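Local coordinates for protein phosphoglycerate oxidoreductase (Rhizobium etli, PDB 4HY3) that probably reduces hydroxypyruvate and glyoxylate with NAD(P)H, as a member of the NAD-dependent D-2-hydroxyacid dehydrogenase family, at residues H122-G127 / M344-A349; A34-S39 / A61-I66; R172-S177 / S196-R201; S231-V236 / G259-L264. All coordinates share one frame; numbering follows the deposited sequence.

In the fold
Two sheets, one in each lobe of the chain, organise the four contacts. Contact 4 is the buried one: neighbouring parallel strands joined by regular backbone bonds, with hydrocarbon on both faces. Contact 3 lies in the same nucleotide-binding lobe, about 13 Å away between centres, and touches contact 4 where Ile-174 and Ser-177 pack on Phe-233; its two loops are partly exposed and meet another subunit. Contacts 1 and 2 belong to the other lobe, their centres about 18 Å apart. Contact 1 is a short antiparallel pairing at one margin, mixing backbone bonds with a histidine-arginine approach near a second subunit. Contact 2, between loops, has packing but lacks hydrogen bonds between its segments.

Contact 1: residues H122-G127 / M344-A349; sequences HVVTTG and MRCKRA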
# COMPACT_ATOMS: atom_id res chain seq x y z
N HIS A 122 -30.45 12.21 13.70
CA HIS A 122 -29.74 11.20 12.94
C HIS A 122 -30.07 9.81 13.39
O HIS A 122 -30.26 9.56 14.57
CB HIS A 122 -28.22 11.42 12.97
CG HIS A 122 -27.80 12.85 12.67
ND1 HIS A 122 -27.05 13.59 13.53
CD2 HIS A 122 -28.07 13.68 11.59
CE1 HIS A 122 -26.84 14.82 13.01
NE2 HIS A 122 -27.47 14.87 11.83
N VAL A 123 -30.17 8.89 12.44
CA VAL A 123 -30.35 7.49 12.73
C VAL A 123 -29.14 6.85 12.14
O VAL A 123 -28.87 7.01 10.95
CB VAL A 123 -31.56 6.90 12.01
CG1 VAL A 123 -31.61 5.40 12.30
CG2 VAL A 123 -32.87 7.58 12.41
N VAL A 124 -28.42 6.11 12.97
CA VAL A 124 -27.13 5.60 12.60
C VAL A 124 -27.17 4.08 12.79
O VAL A 124 -27.98 3.58 13.58
CB VAL A 124 -26.04 6.34 13.41
CG1 VAL A 124 -25.47 5.48 14.52
CG2 VAL A 124 -24.93 6.83 12.52
N THR A 125 -26.35 3.35 12.04
CA THR A 125 -26.35 1.87 12.08
C THR A 125 -24.93 1.40 12.11
O THR A 125 -24.01 2.11 11.76
CB THR A 125 -27.00 1.21 10.83
OG1 THR A 125 -26.54 1.88 9.66
CG2 THR A 125 -28.53 1.25 10.89
N THR A 126 -24.78 0.15 12.49
CA THR A 126 -23.50 -0.32 12.91
C THR A 126 -23.14 -1.58 12.17
O THR A 126 -22.23 -2.29 12.58
CB THR A 126 -23.58 -0.63 14.41
OG1 THR A 126 -24.68 -1.53 14.64
CG2 THR A 126 -23.78 0.66 15.20
N GLY A 127 -23.89 -1.84 11.10
CA GLY A 127 -23.76 -3.05 10.29
C GLY A 127 -22.42 -3.27 9.62
O GLY A 127 -22.09 -4.39 9.22
N MSE A 344 -20.06 10.18 12.29
CA MSE A 344 -19.22 9.78 11.16
C MSE A 344 -19.10 8.31 11.05
O MSE A 344 -19.00 7.78 9.95
CB MSE A 344 -17.77 10.26 11.32
CG MSE A 344 -17.52 11.75 11.21
SE MSE A 344 -18.37 12.51 9.60
CE MSE A 344 -17.06 12.07 8.18
N ARG A 345 -19.10 7.63 12.19
CA ARG A 345 -18.57 6.28 12.30
C ARG A 345 -19.56 5.22 11.82
O ARG A 345 -19.19 4.32 11.06
CB ARG A 345 -18.09 5.98 13.75
CG ARG A 345 -17.24 4.72 13.87
CD ARG A 345 -16.77 4.32 12.48
NE ARG A 345 -15.53 3.56 12.46
CZ ARG A 345 -14.91 3.17 11.35
NH1 ARG A 345 -15.38 3.46 10.15
NH2 ARG A 345 -13.79 2.48 11.45
N CYS A 346 -20.79 5.33 12.29
CA CYS A 346 -21.84 4.40 11.91
C CYS A 346 -22.53 4.98 10.69
O CYS A 346 -22.43 6.18 10.44
CB CYS A 346 -22.84 4.26 13.06
SG CYS A 346 -22.17 3.98 14.73
N LYS A 347 -23.24 4.15 9.93
CA LYS A 347 -23.90 4.60 8.72
C LYS A 347 -25.12 5.50 8.98
O LYS A 347 -25.93 5.22 9.86
CB LYS A 347 -24.28 3.41 7.84
CG LYS A 347 -24.65 3.82 6.43
CD LYS A 347 -25.55 2.82 5.74
CE LYS A 347 -24.76 1.83 4.89
NZ LYS A 347 -25.56 1.35 3.71
N ARG A 348 -25.26 6.59 8.22
CA ARG A 348 -26.47 7.42 8.29
C ARG A 348 -27.57 6.86 7.37
O ARG A 348 -27.26 6.10 6.46
CB ARG A 348 -26.12 8.83 7.83
CG ARG A 348 -26.86 9.87 8.62
CD ARG A 348 -25.87 10.64 9.45
NE ARG A 348 -25.77 11.97 8.91
CZ ARG A 348 -24.71 12.76 9.05
NH1 ARG A 348 -23.63 12.35 9.72
NH2 ARG A 348 -24.74 13.97 8.52
N ALA A 349 -28.82 7.27 7.59
CA ALA A 349 -29.98 6.97 6.71
C ALA A 349 -30.69 8.25 6.24
O ALA A 349 -30.66 9.24 6.98
CB ALA A 349 -30.97 6.12 7.46
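Val-124 and Cys-346 pack where the C-terminal strand 347-348 adds itself, antiparallel and only weakly bonded, to strand 122-125. The pairing rests chiefly on Thr-125, whose backbone N donates to Lys-347 O at 2.9 Å, in the carbonyl plane and on a lone pair; Lys-347 N returns a bond to Thr-125 O, whose place in the model is less certain. Thr-125 OG1, near Lys-347 O as well, adds a weak bond. A Val-124 CA-H points at Lys-347 O, and a weak bond runs from Ala-349 N to Val-123 O.

On the Val-124 side, CG1 leans on Cys-346 SG at 3.6 Å, while CG2 of the neighbouring Thr-126 reaches the same sulfur at 3.7 Å. An alanine in place of Val-124 takes away CG1 and would probably leave a gap beside Cys-346 SG. At the other end the side chains of His-122 and Arg-348 run alongside each other, and imidazole and guanidinium partly overlap, offset toward the rim, planes 35° apart, with CD2 of His-122 3.9 Å from NE of Arg-348. Bends at chi2 and chi3 carry the arginine to that ring, and its NH2 is salt-bridged to Glu-350 of the second subunit. Behind Cys-346, Asp-333 of helix 320-338 holds the backbone N. A C-terminal tail returning to the sheet of the N-terminal lobe is characteristic of the two-lobed D-2-hydroxyacid dehydrogenase fold.

Contact 2: residues A34-S39 / A61-I66; sequences APEPRS and ADPENI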
# COMPACT_ATOMS: atom_id res chain seq x y z
N ALA A 34 -32.18 0.34 24.66
CA ALA A 34 -33.30 -0.51 24.20
C ALA A 34 -32.76 -1.21 22.98
O ALA A 34 -33.24 -1.01 21.86
CB ALA A 34 -34.51 0.34 23.83
N PRO A 35 -31.70 -2.00 23.18
CA PRO A 35 -30.89 -2.59 22.11
C PRO A 35 -31.38 -3.92 21.55
O PRO A 35 -30.90 -4.39 20.51
CB PRO A 35 -29.55 -2.78 22.79
CG PRO A 35 -29.90 -2.98 24.23
CD PRO A 35 -31.05 -2.09 24.50
N GLU A 36 -32.32 -4.53 22.27
CA GLU A 36 -32.96 -5.81 21.92
C GLU A 36 -33.24 -5.93 20.44
O GLU A 36 -33.72 -4.99 19.84
CB GLU A 36 -34.27 -5.83 22.65
CG GLU A 36 -34.40 -4.63 23.57
CD GLU A 36 -33.76 -4.81 24.95
OE1 GLU A 36 -33.16 -5.86 25.20
OE2 GLU A 36 -33.87 -3.88 25.80
N PRO A 37 -32.95 -7.08 19.81
CA PRO A 37 -32.43 -8.37 20.26
C PRO A 37 -30.92 -8.35 20.53
O PRO A 37 -30.32 -9.38 20.69
CB PRO A 37 -32.69 -9.25 19.03
CG PRO A 37 -32.38 -8.34 17.88
CD PRO A 37 -33.01 -7.02 18.33
N ARG A 38 -30.29 -7.18 20.51
CA ARG A 38 -28.90 -7.07 20.91
C ARG A 38 -28.93 -6.70 22.39
O ARG A 38 -30.03 -6.51 22.93
CB ARG A 38 -28.24 -5.98 20.11
CG ARG A 38 -28.22 -6.26 18.62
CD ARG A 38 -26.96 -7.00 18.21
NE ARG A 38 -27.26 -8.09 17.28
CZ ARG A 38 -27.48 -7.96 15.97
NH1 ARG A 38 -27.45 -6.77 15.37
NH2 ARG A 38 -27.72 -9.04 15.25
N SER A 39 -27.76 -6.62 23.04
CA SER A 39 -27.71 -6.15 24.42
C SER A 39 -26.41 -5.44 24.75
O SER A 39 -25.36 -5.77 24.20
CB SER A 39 -27.86 -7.31 25.38
OG SER A 39 -26.64 -8.05 25.46
N ALA A 61 -34.32 0.13 29.43
CA ALA A 61 -35.70 0.40 29.21
C ALA A 61 -36.25 -0.68 28.32
O ALA A 61 -35.53 -1.33 27.57
CB ALA A 61 -35.87 1.73 28.54
N ASP A 62 -37.56 -0.86 28.42
CA ASP A 62 -38.28 -1.89 27.72
C ASP A 62 -38.58 -1.34 26.35
O ASP A 62 -39.23 -0.32 26.23
CB ASP A 62 -39.56 -2.16 28.51
CG ASP A 62 -40.57 -3.03 27.79
OD1 ASP A 62 -41.72 -3.08 28.32
OD2 ASP A 62 -40.26 -3.66 26.73
N PRO A 63 -38.08 -2.00 25.30
CA PRO A 63 -38.33 -1.41 23.98
C PRO A 63 -39.83 -1.29 23.61
O PRO A 63 -40.25 -0.22 23.11
CB PRO A 63 -37.55 -2.31 23.01
CG PRO A 63 -37.29 -3.57 23.77
CD PRO A 63 -37.29 -3.24 25.24
N GLU A 64 -40.66 -2.32 23.89
CA GLU A 64 -42.12 -2.20 23.62
C GLU A 64 -42.83 -1.07 24.37
O GLU A 64 -43.97 -0.73 24.02
CB GLU A 64 -42.89 -3.51 23.87
CG GLU A 64 -42.44 -4.78 23.13
CD GLU A 64 -42.13 -4.61 21.65
OE1 GLU A 64 -42.43 -3.55 21.05
OE2 GLU A 64 -41.57 -5.59 21.09
N ASN A 65 -42.19 -0.50 25.39
CA ASN A 65 -42.80 0.58 26.16
C ASN A 65 -41.87 1.79 26.45
O ASN A 65 -41.63 2.12 27.61
CB ASN A 65 -43.40 0.00 27.45
CG ASN A 65 -44.09 1.06 28.32
OD1 ASN A 65 -43.95 1.06 29.56
ND2 ASN A 65 -44.84 1.96 27.68
N ILE A 66 -41.36 2.45 25.42
CA ILE A 66 -40.51 3.63 25.64
C ILE A 66 -41.35 4.71 26.27
O ILE A 66 -40.91 5.40 27.22
CB ILE A 66 -39.83 4.20 24.36
CG1 ILE A 66 -38.66 3.33 23.90
CG2 ILE A 66 -39.23 5.57 24.61
CD1 ILE A 66 -37.80 2.79 25.01
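One side of the flat Glu-36 carboxylate takes Pro-63, whose CD and CG approach it obliquely, while Ala-61 O lies near its plane beyond OE2; the glutamate and proline side chains cross at about a right angle. The glutamate chain bends at chi2 (-85°), which folds the carboxylate back beside the proline, and OE2 comes to 3.5 Å from Pro-63 CD. The same oxygen lies 3.5 Å from the backbone O of Ala-61, a neighbour to which it is not hydrogen-bonded. The carboxylate carbon CD of Glu-36 is 3.9 Å from Pro-63 CG, so the touch runs along the aliphatic and carboxyl part of the side chain together.

Deeper in, Ala-34 CB supplies the hydrocarbon: it rests 4.1 Å from Pro-63 CB and 4.3 Å from Ile-66 CD1. Ile-66 in turn packs on Pro-84 and Leu-86, which ties the pair to the next loop. If a glycine stood in place of Glu-36, Pro-63 would probably lose the cover over CG and CD, leaving Ala-34 as its main neighbour in this loop.

Each loop is shaped by its own turn. Arg-38 N bonds to Pro-35 O at 2.9 Å across a cis peptide before Pro-37, as in a type VI turn, after which Ser-39 caps helix 40-43 through Leu-42 N. Asn-65 N bonds to Asp-62 O at 3.1 Å around Pro-63. Loops like these two, leaving the C-terminal ends of adjacent parallel strands 30-34 and 57-60, belong to the flavodoxin-like alpha/beta lobe of this family.

Contact 3: residues R172-S177 / S196-R201; sequences RLIAGS and SGFRAR
Ile-174 and Phe-198 make the close-packed end of this contact. The isoleucine branch CG2 approaches the phenylalanine CD1 to 3.6 Å, and CB of Ile-174 stands 3.8 Å from the same ring carbon; the isoleucine runs slantwise past the ring. Phe-198 turns its CG anti to its own carbonyl carbon (chi1 -71°), which swings the ring toward the 172-177 loop and sets the backbone N of Ala-175 at its edge, near the plane. Helix 131-147 backs both side chains, with Leu-139 against the ring and Ala-142 and Leu-143 against the isoleucine. At this same end Glu-136 of the third subunit packs on Phe-198 and accepts hydrogen bonds from the backbone N atoms of Ile-174 and Ala-175.

A little further along, Ala-200 CB fits against a backbone oxygen, 3.5 Å from Ser-177 O. Beside it the Ala-175 CA-H faces Phe-198 O at 3.1 Å. The two loops then become neighbouring parallel strands: Arg-201 N donates to Ser-177 O at 2.8 Å, with an N-H...O angle of 172°. Strand 178-182, helix 186-195 and strand 201-205 thus form a beta-alpha-beta crossover, the opening unit of a Rossmann fold, and this contact closes the end where both strands begin.

The other side is looser, with two arginines exposed to solvent. Arg-199 leads its guanidinium away from the 172-177 loop. Of the Arg-201 side chain, CB stays near Ser-177 O, while its far end makes a salt bridge with Glu-220.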
# COMPACT_ATOMS: atom_id res chain seq x y z
N ARG A 172 -3.80 -23.57 -8.18
CA ARG A 172 -3.74 -22.27 -8.84
C ARG A 172 -3.60 -21.16 -7.80
O ARG A 172 -4.21 -21.23 -6.72
CB ARG A 172 -5.02 -22.04 -9.61
CG ARG A 172 -4.93 -20.91 -10.61
CD ARG A 172 -6.05 -19.93 -10.38
NE ARG A 172 -5.58 -18.61 -10.77
CZ ARG A 172 -5.95 -17.99 -11.88
NH1 ARG A 172 -6.82 -18.58 -12.69
NH2 ARG A 172 -5.45 -16.79 -12.16
N LEU A 173 -2.80 -20.14 -8.12
CA LEU A 173 -2.60 -19.00 -7.24
C LEU A 173 -3.70 -17.99 -7.44
O LEU A 173 -4.29 -17.92 -8.52
CB LEU A 173 -1.30 -18.29 -7.53
CG LEU A 173 -0.01 -19.01 -7.83
CD1 LEU A 173 0.04 -19.35 -9.31
CD2 LEU A 173 1.14 -18.08 -7.47
N ILE A 174 -3.96 -17.18 -6.41
CA ILE A 174 -4.87 -16.05 -6.53
C ILE A 174 -4.14 -14.81 -7.03
O ILE A 174 -4.75 -13.93 -7.61
CB ILE A 174 -5.63 -15.81 -5.21
CG1 ILE A 174 -6.65 -16.92 -5.01
CG2 ILE A 174 -6.37 -14.48 -5.19
CD1 ILE A 174 -7.61 -16.67 -3.89
N ALA A 175 -2.83 -14.73 -6.83
CA ALA A 175 -2.09 -13.53 -7.22
C ALA A 175 -2.21 -13.29 -8.73
O ALA A 175 -2.36 -12.14 -9.16
CB ALA A 175 -0.64 -13.59 -6.77
N GLY A 176 -2.16 -14.37 -9.51
CA GLY A 176 -2.62 -14.38 -10.92
C GLY A 176 -3.09 -13.08 -11.59
O GLY A 176 -2.25 -12.25 -11.94
N SER A 177 -4.38 -12.83 -11.78
CA SER A 177 -5.53 -13.61 -11.38
C SER A 177 -6.70 -12.68 -11.61
O SER A 177 -6.60 -11.47 -11.36
CB SER A 177 -5.50 -13.92 -9.90
OG SER A 177 -6.57 -14.79 -9.53
N SER A 196 -5.62 -6.83 -1.31
CA SER A 196 -4.61 -5.88 -1.76
C SER A 196 -3.21 -6.42 -1.77
O SER A 196 -2.30 -5.76 -2.25
CB SER A 196 -4.62 -4.63 -0.89
OG SER A 196 -4.26 -4.95 0.43
N GLY A 197 -3.03 -7.60 -1.21
CA GLY A 197 -1.73 -8.23 -1.16
C GLY A 197 -1.54 -9.23 -2.27
O GLY A 197 -0.54 -9.93 -2.31
N PHE A 198 -2.49 -9.28 -3.19
CA PHE A 198 -2.44 -10.27 -4.25
C PHE A 198 -2.21 -9.71 -5.63
O PHE A 198 -2.14 -10.47 -6.59
CB PHE A 198 -3.70 -11.10 -4.24
CG PHE A 198 -3.78 -12.02 -3.08
CD1 PHE A 198 -3.54 -13.37 -3.24
CD2 PHE A 198 -4.08 -11.54 -1.81
CE1 PHE A 198 -3.62 -14.24 -2.16
CE2 PHE A 198 -4.16 -12.40 -0.71
CZ PHE A 198 -3.92 -13.76 -0.89
N ARG A 199 -2.09 -8.39 -5.74
CA ARG A 199 -1.79 -7.75 -7.02
C ARG A 199 -2.50 -8.44 -8.20
O ARG A 199 -1.92 -8.61 -9.27
CB ARG A 199 -0.28 -7.68 -7.26
CG ARG A 199 0.46 -6.67 -6.37
CD ARG A 199 0.98 -7.30 -5.09
NE ARG A 199 1.81 -6.40 -4.26
CZ ARG A 199 1.44 -5.89 -3.08
NH1 ARG A 199 0.26 -6.15 -2.55
NH2 ARG A 199 2.27 -5.09 -2.41
N ALA A 200 -3.76 -8.82 -7.97
CA ALA A 200 -4.68 -9.42 -8.94
C ALA A 200 -5.50 -8.37 -9.71
O ALA A 200 -5.38 -7.17 -9.45
CB ALA A 200 -5.62 -10.37 -8.21
N ARG A 201 -6.34 -8.81 -10.65
CA ARG A 201 -7.24 -7.90 -11.37
C ARG A 201 -8.72 -7.94 -10.88
O ARG A 201 -9.41 -9.00 -10.92
CB ARG A 201 -7.14 -8.12 -12.87
CG ARG A 201 -8.09 -7.31 -13.73
CD ARG A 201 -7.36 -6.92 -14.99
NE ARG A 201 -8.26 -6.65 -16.10
CZ ARG A 201 -8.18 -5.58 -16.88
NH1 ARG A 201 -7.25 -4.64 -16.67
NH2 ARG A 201 -9.04 -5.43 -17.88

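Contact 4: residues S231-V236 / G259-L264; sequences SDFIFV and GAAFIL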
# COMPACT_ATOMS: atom_id res chain seq x y z
N SER A 231 -13.77 -13.94 -15.42
CA SER A 231 -13.31 -14.02 -14.03
C SER A 231 -13.05 -15.43 -13.49
O SER A 231 -13.82 -16.36 -13.73
CB SER A 231 -14.25 -13.23 -13.09
OG SER A 231 -13.92 -11.85 -13.04
N ASP A 232 -11.94 -15.57 -12.77
CA ASP A 232 -11.59 -16.83 -12.14
C ASP A 232 -12.17 -16.93 -10.74
O ASP A 232 -12.50 -18.03 -10.29
CB ASP A 232 -10.08 -17.00 -12.09
CG ASP A 232 -9.46 -17.06 -13.48
OD1 ASP A 232 -9.77 -18.02 -14.24
OD2 ASP A 232 -8.65 -16.16 -13.79
N PHE A 233 -12.29 -15.78 -10.07
CA PHE A 233 -12.95 -15.75 -8.78
C PHE A 233 -14.02 -14.69 -8.73
O PHE A 233 -13.75 -13.50 -8.93
CB PHE A 233 -11.95 -15.53 -7.67
CG PHE A 233 -10.83 -16.53 -7.65
CD1 PHE A 233 -10.98 -17.74 -7.00
CD2 PHE A 233 -9.62 -16.24 -8.26
CE1 PHE A 233 -9.96 -18.65 -6.97
CE2 PHE A 233 -8.58 -17.15 -8.22
CZ PHE A 233 -8.75 -18.36 -7.57
N ILE A 234 -15.23 -15.14 -8.43
CA ILE A 234 -16.41 -14.29 -8.38
C ILE A 234 -16.98 -14.38 -6.98
O ILE A 234 -17.30 -15.48 -6.52
CB ILE A 234 -17.50 -14.77 -9.38
CG1 ILE A 234 -16.94 -14.78 -10.81
CG2 ILE A 234 -18.78 -13.95 -9.29
CD1 ILE A 234 -17.46 -15.95 -11.60
N PHE A 235 -17.09 -13.22 -6.33
CA PHE A 235 -17.70 -13.08 -5.01
C PHE A 235 -19.04 -12.34 -5.11
O PHE A 235 -19.09 -11.23 -5.65
CB PHE A 235 -16.78 -12.25 -4.09
CG PHE A 235 -15.43 -12.89 -3.80
CD1 PHE A 235 -15.26 -13.69 -2.67
CD2 PHE A 235 -14.34 -12.66 -4.64
CE1 PHE A 235 -14.01 -14.26 -2.39
CE2 PHE A 235 -13.11 -13.23 -4.37
CZ PHE A 235 -12.94 -14.03 -3.24
N VAL A 236 -20.12 -12.94 -4.60
CA VAL A 236 -21.40 -12.24 -4.38
C VAL A 236 -21.50 -11.66 -2.95
O VAL A 236 -21.45 -12.38 -1.94
CB VAL A 236 -22.63 -13.15 -4.62
CG1 VAL A 236 -23.87 -12.28 -4.76
CG2 VAL A 236 -22.44 -14.05 -5.84
N GLY A 259 -12.91 -23.75 -14.87
CA GLY A 259 -12.75 -24.05 -13.45
C GLY A 259 -12.95 -22.80 -12.61
O GLY A 259 -12.03 -22.30 -11.98
N ALA A 260 -14.15 -22.26 -12.62
CA ALA A 260 -14.37 -20.97 -11.99
C ALA A 260 -14.68 -21.12 -10.51
O ALA A 260 -15.30 -22.10 -10.07
CB ALA A 260 -15.46 -20.20 -12.71
N ALA A 261 -14.23 -20.14 -9.73
CA ALA A 261 -14.53 -20.13 -8.32
C ALA A 261 -15.62 -19.09 -8.02
O ALA A 261 -15.44 -17.89 -8.27
CB ALA A 261 -13.27 -19.85 -7.49
N PHE A 262 -16.74 -19.59 -7.50
CA PHE A 262 -17.92 -18.78 -7.20
C PHE A 262 -18.26 -18.80 -5.71
O PHE A 262 -18.59 -19.85 -5.14
CB PHE A 262 -19.12 -19.29 -8.02
CG PHE A 262 -20.42 -18.64 -7.66
CD1 PHE A 262 -20.87 -17.52 -8.36
CD2 PHE A 262 -21.21 -19.15 -6.63
CE1 PHE A 262 -22.08 -16.92 -8.03
CE2 PHE A 262 -22.42 -18.56 -6.29
CZ PHE A 262 -22.86 -17.44 -7.00
N ILE A 263 -18.21 -17.63 -5.09
CA ILE A 263 -18.27 -17.54 -3.64
C ILE A 263 -19.43 -16.67 -3.15
O ILE A 263 -19.46 -15.46 -3.36
CB ILE A 263 -16.90 -17.08 -3.09
CG1 ILE A 263 -15.79 -18.03 -3.59
CG2 ILE A 263 -16.91 -17.04 -1.58
CD1 ILE A 263 -14.44 -17.38 -3.75
N LEU A 264 -20.39 -17.30 -2.49
CA LEU A 264 -21.63 -16.65 -2.10
C LEU A 264 -21.65 -16.20 -0.61
O LEU A 264 -21.70 -17.04 0.31
CB LEU A 264 -22.80 -17.59 -2.37
CG LEU A 264 -24.19 -17.04 -2.10
CD1 LEU A 264 -24.45 -15.85 -3.01
CD2 LEU A 264 -25.22 -18.14 -2.30
O HOH W 1 -9.57 -20.91 -12.97
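Ile-263 packs along Phe-235, and following it outward shows how one branched residue lies against its neighbour's ring on one face of the sheet. Its CB lies 3.8 Å from Phe-235 CD1 and equally far from the backbone oxygen of Ile-234. CG2, anti to the backbone N, stays by the same ring at 3.9 Å from CD1 of Phe-235. The other branch carries CG1 past Ile-234 O, and from there the terminal CD1 comes obliquely to the outer part of the ring, 3.4 Å from Phe-235 CE1 and a little farther from CZ. The two side chains point the same way and lie on one face of the sheet with Phe-233 and Ala-261; Ala-142 and Leu-145 of helix 131-147 cover Ile-263 there.

The opposite face carries Ile-234, Val-236, Phe-262 and Leu-264. Val-236 CG2 meets the Phe-262 ring at CZ, 3.6 Å off, and Val-236 CB meets CD1 of Leu-264. Phe-262 in turn makes an edge-to-face pair with Phe-253.

Between the faces, four backbone bonds alternate from strand to strand: Ala-261 N to Asp-232 O, Ile-234 N to Ala-261 O, Ile-263 N to Ile-234 O at 2.7 Å, and Val-236 N to Ile-263 O at 2.9 Å. Ahead of the strands, at their N-terminal ends, a water donates to both Asp-232 OD1 and Gly-259 O, while Asp-232 OD2 makes a salt bridge with Arg-257. Strand 233-236 also bonds to strand 178-182 on its other side, so this pair continues the central parallel sheet of a Rossmann-type NAD-binding domain.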